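Local atomic coordinates of probable zinc protease PqqL (Escherichia coli, PDB entry 6OFS), a protein that probably acts as a periplasmic zinc-dependent endopeptidase of the M16 family, binding one zinc ion per subunit. Residues 642-647 and 713-718; 738-743 and 894-899. All coordinates share one frame; numbering follows the deposited sequence.

Contact 1 of 2, residues 642-647 and 713-718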
ATOM      1  N   TYR A 642     -19.732  30.672 -16.085  1.00 51.85           N
ATOM      2  CA  TYR A 642     -20.315  29.409 -16.517  1.00 51.92           C
ATOM      3  C   TYR A 642     -21.576  29.066 -15.735  1.00 58.41           C
ATOM      4  O   TYR A 642     -21.797  29.575 -14.634  1.00 59.19           O
ATOM      5  CB  TYR A 642     -19.291  28.252 -16.435  1.00 52.58           C
ATOM      6  CG  TYR A 642     -17.997  28.501 -17.181  1.00 53.74           C
ATOM      7  CD1 TYR A 642     -17.923  28.341 -18.561  1.00 55.92           C
ATOM      8  CD2 TYR A 642     -16.846  28.908 -16.506  1.00 53.55           C
ATOM      9  CE1 TYR A 642     -16.730  28.561 -19.251  1.00 57.00           C
ATOM     10  CE2 TYR A 642     -15.652  29.143 -17.186  1.00 53.87           C
ATOM     11  CZ  TYR A 642     -15.599  28.962 -18.559  1.00 61.50           C
ATOM     12  OH  TYR A 642     -14.423  29.169 -19.232  1.00 62.61           O
ATOM     13  N   ALA A 643     -22.414  28.218 -16.333  1.00 55.21           N
ATOM     14  CA  ALA A 643     -23.646  27.701 -15.756  1.00 54.45           C
ATOM     15  C   ALA A 643     -23.472  26.175 -15.831  1.00 59.62           C
ATOM     16  O   ALA A 643     -24.082  25.493 -16.661  1.00 60.12           O
ATOM     17  CB  ALA A 643     -24.842  28.177 -16.570  1.00 54.71           C
ATOM     18  N   ASP A 644     -22.538  25.667 -15.009  1.00 55.91           N
ATOM     19  CA  ASP A 644     -22.154  24.252 -14.965  1.00 55.66           C
ATOM     20  C   ASP A 644     -21.945  23.819 -13.516  1.00 61.88           C
ATOM     21  O   ASP A 644     -21.261  24.514 -12.760  1.00 61.84           O
ATOM     22  CB  ASP A 644     -20.848  24.046 -15.769  1.00 56.47           C
ATOM     23  CG  ASP A 644     -20.710  22.703 -16.467  1.00 59.07           C
ATOM     24  OD1 ASP A 644     -20.616  21.671 -15.762  1.00 60.23           O
ATOM     25  OD2 ASP A 644     -20.661  22.686 -17.716  1.00 57.34           O
ATOM     26  N   ASP A 645     -22.509  22.662 -13.137  1.00 59.96           N
ATOM     27  CA  ASP A 645     -22.372  22.104 -11.790  1.00 61.04           C
ATOM     28  C   ASP A 645     -20.913  21.811 -11.443  1.00 64.36           C
ATOM     29  O   ASP A 645     -20.540  21.870 -10.273  1.00 65.03           O
ATOM     30  CB  ASP A 645     -23.211  20.817 -11.644  1.00 64.34           C
ATOM     31  CG  ASP A 645     -24.643  21.029 -11.163  1.00 83.50           C
ATOM     32  OD1 ASP A 645     -24.839  21.791 -10.178  1.00 86.20           O
ATOM     33  OD2 ASP A 645     -25.566  20.413 -11.750  1.00 88.87           O
ATOM     34  N   ARG A 646     -20.097  21.518 -12.467  1.00 58.89           N
ATOM     35  CA  ARG A 646     -18.684  21.170 -12.356  1.00 57.84           C
ATOM     36  C   ARG A 646     -17.759  22.292 -11.820  1.00 61.83           C
ATOM     37  O   ARG A 646     -16.670  21.989 -11.319  1.00 62.10           O
ATOM     38  CB  ARG A 646     -18.178  20.659 -13.704  1.00 55.39           C
ATOM     39  CG  ARG A 646     -18.703  19.277 -14.087  1.00 49.62           C
ATOM     40  CD  ARG A 646     -18.176  18.849 -15.440  1.00 49.21           C
ATOM     41  NE  ARG A 646     -18.771  19.654 -16.507  1.00 45.87           N
ATOM     42  CZ  ARG A 646     -18.426  19.598 -17.787  1.00 55.08           C
ATOM     43  NH1 ARG A 646     -17.476  18.762 -18.190  1.00 42.78           N
ATOM     44  NH2 ARG A 646     -19.035  20.371 -18.676  1.00 47.99           N
ATOM     45  N   THR A 647     -18.186  23.569 -11.916  1.00 56.66           N
ATOM     46  CA  THR A 647     -17.413  24.728 -11.454  1.00 54.81           C
ATOM     47  C   THR A 647     -17.386  24.829  -9.936  1.00 57.33           C
ATOM     48  O   THR A 647     -16.457  25.420  -9.387  1.00 56.94           O
ATOM     49  CB  THR A 647     -17.934  26.027 -12.078  1.00 57.76           C
ATOM     50  OG1 THR A 647     -19.246  26.311 -11.584  1.00 56.34           O
ATOM     51  CG2 THR A 647     -17.912  26.001 -13.603  1.00 54.16           C
ATOM     52  N   PRO A 713     -17.094  20.589 -22.931  1.00 56.11           N
ATOM     53  CA  PRO A 713     -16.584  21.865 -22.392  1.00 54.63           C
ATOM     54  C   PRO A 713     -17.608  22.420 -21.417  1.00 57.05           C
ATOM     55  O   PRO A 713     -18.795  22.067 -21.508  1.00 56.89           O
ATOM     56  CB  PRO A 713     -16.448  22.770 -23.626  1.00 56.03           C
ATOM     57  CG  PRO A 713     -16.727  21.898 -24.819  1.00 60.73           C
ATOM     58  CD  PRO A 713     -17.508  20.722 -24.345  1.00 56.60           C
ATOM     59  N   LEU A 714     -17.163  23.271 -20.480  1.00 51.72           N
ATOM     60  CA  LEU A 714     -18.076  23.887 -19.515  1.00 49.74           C
ATOM     61  C   LEU A 714     -19.170  24.671 -20.249  1.00 51.37           C
ATOM     62  O   LEU A 714     -18.896  25.307 -21.267  1.00 48.07           O
ATOM     63  CB  LEU A 714     -17.328  24.818 -18.547  1.00 49.13           C
ATOM     64  CG  LEU A 714     -16.270  24.197 -17.639  1.00 52.29           C
ATOM     65  CD1 LEU A 714     -15.420  25.277 -17.006  1.00 51.90           C
ATOM     66  CD2 LEU A 714     -16.888  23.299 -16.571  1.00 52.63           C
ATOM     67  N   THR A 715     -20.412  24.560 -19.765  1.00 49.48           N
ATOM     68  CA  THR A 715     -21.562  25.273 -20.319  1.00 49.95           C
ATOM     69  C   THR A 715     -21.352  26.725 -19.938  1.00 54.10           C
ATOM     70  O   THR A 715     -21.226  27.028 -18.755  1.00 53.15           O
ATOM     71  CB  THR A 715     -22.883  24.703 -19.730  1.00 58.10           C
ATOM     72  OG1 THR A 715     -23.040  23.350 -20.155  1.00 61.31           O
ATOM     73  CG2 THR A 715     -24.122  25.526 -20.115  1.00 52.11           C
ATOM     74  N   ARG A 716     -21.263  27.609 -20.929  1.00 52.81           N
ATOM     75  CA  ARG A 716     -21.075  29.042 -20.694  1.00 53.32           C
ATOM     76  C   ARG A 716     -22.392  29.674 -20.278  1.00 59.66           C
ATOM     77  O   ARG A 716     -23.440  29.237 -20.758  1.00 61.64           O
ATOM     78  CB  ARG A 716     -20.529  29.715 -21.953  1.00 51.71           C
ATOM     79  CG  ARG A 716     -19.024  29.551 -22.120  1.00 55.48           C
ATOM     80  CD  ARG A 716     -18.650  28.318 -22.902  1.00 55.22           C
ATOM     81  NE  ARG A 716     -17.254  28.363 -23.327  1.00 53.24           N
ATOM     82  CZ  ARG A 716     -16.314  27.510 -22.935  1.00 59.64           C
ATOM     83  NH1 ARG A 716     -16.611  26.521 -22.101  1.00 46.19           N
ATOM     84  NH2 ARG A 716     -15.071  27.631 -23.386  1.00 37.49           N
ATOM     85  N   ALA A 717     -22.352  30.656 -19.349  1.00 55.53           N
ATOM     86  CA  ALA A 717     -23.537  31.390 -18.877  1.00 54.38           C
ATOM     87  C   ALA A 717     -24.105  32.202 -20.046  1.00 57.38           C
ATOM     88  O   ALA A 717     -23.368  32.891 -20.747  1.00 56.22           O
ATOM     89  CB  ALA A 717     -23.177  32.311 -17.720  1.00 54.76           C
ATOM     90  N   THR A 718     -25.400  32.042 -20.292  1.00 54.73           N
ATOM     91  CA  THR A 718     -26.141  32.677 -21.381  1.00 54.25           C
ATOM     92  C   THR A 718     -26.382  34.170 -21.103  1.00 57.69           C
ATOM     93  O   THR A 718     -26.522  34.932 -22.049  1.00 59.14           O
ATOM     94  CB  THR A 718     -27.431  31.857 -21.706  1.00 65.93           C
ATOM     95  OG1 THR A 718     -28.284  32.582 -22.595  1.00 71.38           O
ATOM     96  CG2 THR A 718     -28.216  31.429 -20.460  1.00 63.26           C
TER
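The carboxylate of Asp644 receives the backbone N-H of Thr715, with Asp644 OD2 lying 2.8 Å from Thr715 N in a nearly straight bond (171°). That bond uses the anti lone pair of OD2, and Arg646 grips the same carboxylate side-on from the syn side but tilted out of the carboxylate plane: Arg646 NE reaches Asp644 OD1 at 2.8 Å and Arg646 NH2 reaches Asp644 OD2 at 3.0 Å. The arginine chain turns at chi3 (-70°), which sets NE and NH2 side by side before the carboxylate; its NH2 also sends a weak bond to the carbonyl of Pro713. Leu714 lies between the charged pair and an aromatic ring. Its CD2 rests over the rim of one face of the Arg646 guanidinium, while its CD1 sits 3.8 Å from the ring centroid of Tyr642, almost on the normal, in a CH-pi contact. At the edge of that ring lies Thr715 O, which accepts the backbone bond from Ala643 N at 2.9 Å. Arg716 runs alongside the tyrosine; its bent chain brings NH1 back to Leu714 O at 2.7 Å. Behind this shell, Tyr638 of helix 629-641 touches Leu714 and Thr647, Lys712 O takes a bond from Arg646 NH1, and Asp787 and Asp792 form salt bridges with Arg716. Were this aspartate an alanine, Thr715 N would probably lose its acceptor and the Arg646 guanidinium its countercharge and the grip that fixes its rotation, leaving it held less firmly over Leu714 by the carbonyls of Lys712 and Pro713. The contact thus ties the chain just beyond helix 629-641 to the loop leading into strand 721-728; with Arg646 and a backbone N-H both directed at it, Asp644 is likely to stay ionised.

Contact 2 of 2, residues 738-743 and 894-899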
ATOM      1  N   TRP A 738     -14.387  39.949 -18.431  1.00 48.47           N
ATOM      2  CA  TRP A 738     -14.286  38.895 -19.436  1.00 48.36           C
ATOM      3  C   TRP A 738     -15.258  39.200 -20.540  1.00 51.50           C
ATOM      4  O   TRP A 738     -16.425  39.483 -20.287  1.00 50.67           O
ATOM      5  CB  TRP A 738     -14.638  37.522 -18.861  1.00 47.00           C
ATOM      6  CG  TRP A 738     -13.536  36.839 -18.115  1.00 48.15           C
ATOM      7  CD1 TRP A 738     -12.634  35.947 -18.621  1.00 51.06           C
ATOM      8  CD2 TRP A 738     -13.343  36.850 -16.698  1.00 48.05           C
ATOM      9  NE1 TRP A 738     -11.863  35.428 -17.607  1.00 50.47           N
ATOM     10  CE2 TRP A 738     -12.277  35.967 -16.413  1.00 52.18           C
ATOM     11  CE3 TRP A 738     -13.985  37.504 -15.631  1.00 49.56           C
ATOM     12  CZ2 TRP A 738     -11.793  35.773 -15.109  1.00 51.63           C
ATOM     13  CZ3 TRP A 738     -13.517  37.297 -14.339  1.00 51.32           C
ATOM     14  CH2 TRP A 738     -12.430  36.446 -14.089  1.00 51.92           C
ATOM     15  N   LYS A 739     -14.771  39.146 -21.763  1.00 48.17           N
ATOM     16  CA  LYS A 739     -15.551  39.352 -22.967  1.00 46.93           C
ATOM     17  C   LYS A 739     -15.428  38.044 -23.720  1.00 50.92           C
ATOM     18  O   LYS A 739     -14.317  37.531 -23.862  1.00 51.01           O
ATOM     19  CB  LYS A 739     -15.008  40.545 -23.762  1.00 47.24           C
ATOM     20  CG  LYS A 739     -15.580  41.857 -23.267  1.00 50.58           C
ATOM     21  CD  LYS A 739     -15.048  43.067 -24.036  1.00 65.24           C
ATOM     22  CE  LYS A 739     -15.573  44.390 -23.513  1.00 78.00           C
ATOM     23  NZ  LYS A 739     -17.044  44.547 -23.704  1.00 86.33           N
ATOM     24  N   ARG A 740     -16.570  37.448 -24.089  1.00 46.98           N
ATOM     25  CA  ARG A 740     -16.633  36.167 -24.796  1.00 46.35           C
ATOM     26  C   ARG A 740     -17.102  36.378 -26.214  1.00 50.71           C
ATOM     27  O   ARG A 740     -18.078  37.092 -26.454  1.00 49.15           O
ATOM     28  CB  ARG A 740     -17.528  35.168 -24.063  1.00 45.79           C
ATOM     29  CG  ARG A 740     -16.847  33.829 -23.835  1.00 58.83           C
ATOM     30  CD  ARG A 740     -17.822  32.783 -23.367  1.00 71.56           C
ATOM     31  NE  ARG A 740     -18.626  32.284 -24.483  1.00 84.41           N
ATOM     32  CZ  ARG A 740     -19.943  32.423 -24.589  1.00 96.51           C
ATOM     33  NH1 ARG A 740     -20.635  33.022 -23.624  1.00 77.47           N
ATOM     34  NH2 ARG A 740     -20.581  31.945 -25.646  1.00 88.31           N
ATOM     35  N   TYR A 741     -16.375  35.779 -27.154  1.00 49.15           N
ATOM     36  CA  TYR A 741     -16.613  35.902 -28.585  1.00 50.40           C
ATOM     37  C   TYR A 741     -16.792  34.511 -29.188  1.00 59.65           C
ATOM     38  O   TYR A 741     -15.993  33.630 -28.891  1.00 59.55           O
ATOM     39  CB  TYR A 741     -15.403  36.607 -29.239  1.00 51.06           C
ATOM     40  CG  TYR A 741     -15.087  37.975 -28.665  1.00 51.76           C
ATOM     41  CD1 TYR A 741     -14.175  38.124 -27.616  1.00 53.75           C
ATOM     42  CD2 TYR A 741     -15.681  39.124 -29.181  1.00 51.90           C
ATOM     43  CE1 TYR A 741     -13.878  39.384 -27.088  1.00 53.85           C
ATOM     44  CE2 TYR A 741     -15.397  40.385 -28.657  1.00 52.93           C
ATOM     45  CZ  TYR A 741     -14.501  40.511 -27.607  1.00 59.80           C
ATOM     46  OH  TYR A 741     -14.214  41.762 -27.119  1.00 60.18           O
ATOM     47  N   ASP A 742     -17.838  34.294 -30.007  1.00 59.88           N
ATOM     48  CA  ASP A 742     -18.027  32.997 -30.667  1.00 61.43           C
ATOM     49  C   ASP A 742     -17.175  32.955 -31.933  1.00 66.90           C
ATOM     50  O   ASP A 742     -16.989  33.990 -32.578  1.00 67.53           O
ATOM     51  CB  ASP A 742     -19.508  32.715 -30.996  1.00 64.07           C
ATOM     52  CG  ASP A 742     -20.326  32.036 -29.894  1.00 81.43           C
ATOM     53  OD1 ASP A 742     -19.715  31.427 -28.979  1.00 82.78           O
ATOM     54  OD2 ASP A 742     -21.581  32.090 -29.962  1.00 89.04           O
ATOM     55  N   SER A 743     -16.614  31.783 -32.255  1.00 63.72           N
ATOM     56  CA  SER A 743     -15.799  31.601 -33.456  1.00 64.20           C
ATOM     57  C   SER A 743     -16.671  30.885 -34.468  1.00 69.82           C
ATOM     58  O   SER A 743     -17.040  29.722 -34.257  1.00 68.45           O
ATOM     59  CB  SER A 743     -14.545  30.780 -33.158  1.00 67.27           C
ATOM     60  OG  SER A 743     -13.878  31.211 -31.984  1.00 76.08           O
ATOM     61  N   PRO A 894     -18.933  41.002 -28.666  1.00 55.95           N
ATOM     62  CA  PRO A 894     -19.092  39.877 -27.730  1.00 54.99           C
ATOM     63  C   PRO A 894     -20.508  39.343 -27.606  1.00 57.16           C
ATOM     64  O   PRO A 894     -21.477  40.102 -27.619  1.00 56.54           O
ATOM     65  CB  PRO A 894     -18.644  40.451 -26.375  1.00 56.79           C
ATOM     66  CG  PRO A 894     -18.060  41.791 -26.663  1.00 61.57           C
ATOM     67  CD  PRO A 894     -18.650  42.258 -27.949  1.00 57.46           C
ATOM     68  N   VAL A 895     -20.606  38.026 -27.445  1.00 53.34           N
ATOM     69  CA  VAL A 895     -21.837  37.285 -27.204  1.00 52.76           C
ATOM     70  C   VAL A 895     -22.191  37.453 -25.701  1.00 57.55           C
ATOM     71  O   VAL A 895     -23.365  37.450 -25.345  1.00 57.37           O
ATOM     72  CB  VAL A 895     -21.709  35.799 -27.687  1.00 57.14           C
ATOM     73  CG1 VAL A 895     -20.531  35.077 -27.040  1.00 57.06           C
ATOM     74  CG2 VAL A 895     -23.007  35.004 -27.495  1.00 57.13           C
ATOM     75  N   ASN A 896     -21.164  37.657 -24.835  1.00 55.08           N
ATOM     76  CA  ASN A 896     -21.321  37.884 -23.396  1.00 54.34           C
ATOM     77  C   ASN A 896     -20.182  38.667 -22.754  1.00 57.31           C
ATOM     78  O   ASN A 896     -19.032  38.513 -23.145  1.00 57.45           O
ATOM     79  CB  ASN A 896     -21.459  36.561 -22.657  1.00 55.69           C
ATOM     80  CG  ASN A 896     -22.814  35.902 -22.729  1.00 62.62           C
ATOM     81  OD1 ASN A 896     -22.960  34.794 -23.249  1.00 56.76           O
ATOM     82  ND2 ASN A 896     -23.825  36.556 -22.194  1.00 47.10           N
ATOM     83  N   THR A 897     -20.501  39.475 -21.726  1.00 53.37           N
ATOM     84  CA  THR A 897     -19.517  40.195 -20.918  1.00 52.79           C
ATOM     85  C   THR A 897     -19.772  39.918 -19.431  1.00 55.36           C
ATOM     86  O   THR A 897     -20.885  40.133 -18.945  1.00 55.72           O
ATOM     87  CB  THR A 897     -19.406  41.705 -21.227  1.00 63.45           C
ATOM     88  OG1 THR A 897     -20.542  42.392 -20.711  1.00 72.52           O
ATOM     89  CG2 THR A 897     -19.189  42.019 -22.704  1.00 58.78           C
ATOM     90  N   TYR A 898     -18.755  39.414 -18.722  1.00 50.20           N
ATOM     91  CA  TYR A 898     -18.857  39.145 -17.288  1.00 49.93           C
ATOM     92  C   TYR A 898     -17.880  40.055 -16.538  1.00 54.18           C
ATOM     93  O   TYR A 898     -16.682  40.101 -16.858  1.00 53.75           O
ATOM     94  CB  TYR A 898     -18.656  37.660 -16.947  1.00 51.20           C
ATOM     95  CG  TYR A 898     -19.274  36.698 -17.943  1.00 53.73           C
ATOM     96  CD1 TYR A 898     -20.609  36.311 -17.836  1.00 54.71           C
ATOM     97  CD2 TYR A 898     -18.520  36.162 -18.985  1.00 55.52           C
ATOM     98  CE1 TYR A 898     -21.181  35.431 -18.756  1.00 55.05           C
ATOM     99  CE2 TYR A 898     -19.072  35.254 -19.887  1.00 56.56           C
ATOM    100  CZ  TYR A 898     -20.399  34.882 -19.761  1.00 61.10           C
ATOM    101  OH  TYR A 898     -20.921  34.004 -20.675  1.00 60.23           O
ATOM    102  N   THR A 899     -18.418  40.834 -15.587  1.00 50.08           N
ATOM    103  CA  THR A 899     -17.657  41.809 -14.822  1.00 49.93           C
ATOM    104  C   THR A 899     -17.694  41.491 -13.343  1.00 55.74           C
ATOM    105  O   THR A 899     -18.744  41.139 -12.804  1.00 56.27           O
ATOM    106  CB  THR A 899     -18.111  43.220 -15.171  1.00 49.55           C
ATOM    107  OG1 THR A 899     -18.144  43.311 -16.599  1.00 46.70           O
ATOM    108  CG2 THR A 899     -17.170  44.302 -14.608  1.00 45.14           C
TER
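Trp738 and Tyr898 form an antiparallel hydrogen-bonded pair, each giving its backbone N-H to the other's carbonyl: Trp738 N to Tyr898 O and Tyr898 N to Trp738 O are both 2.8 Å. Two residues along, Arg740 N donates to Asn896 O at 2.8 Å, but Arg740 O is met by Val895 N at 2.9 Å, so Val895 and Asn896 both face Arg740 in a classic beta bulge. Above the bulge the Arg740 chain, bent at chi3 (77°), turns NH1 toward two oxygens, Asn896 OD1 at 2.9 Å and, more weakly, Tyr898 OH, while Val895 CG1 lies 3.4 Å from NH2 over one guanidinium face. Asp742 supplies a long, weak salt bridge to NH2. The other polar ends are satisfied from the loop before strand 721-728: Asn896 ND2 donates to Asn720 OD1 and Thr718 O, and Tyr898 OH bonds to Ala717 O. On the sheet face of Lys739 and Thr897, Lys739 lies beside the threonine methyl. Beyond the bulge the Tyr741 ring packs along Pro894, its CE2 3.6 Å from Pro894 CG. Strands 733-742 and 896-904 are thereby joined as inner neighbours in the mixed five-stranded sheet of an M16 alpha/beta domain.

Overall arrangement
The two contacts follow in series along the chain, contact 1 closing before contact 2 opens, and their centres are about 14 Å apart. They meet directly: Arg716 CG packs 3.6 Å from Arg740 NE, and the end of 713-718 also touches strand 896-904. Segment 713-718, in the loop between helix 687-697 and strand 721-728, packs beside the end of helix 629-641 and leads on to the five-stranded sheet, where strand 721-728 forms an edge beside strand 896-904, itself paired with strand 733-742. Contact 1 therefore fastens the last sheet to the preceding helical region, whereas contact 2 builds its interior. Both lie in the C-terminal half, away from the zinc site carried by His54 and His58.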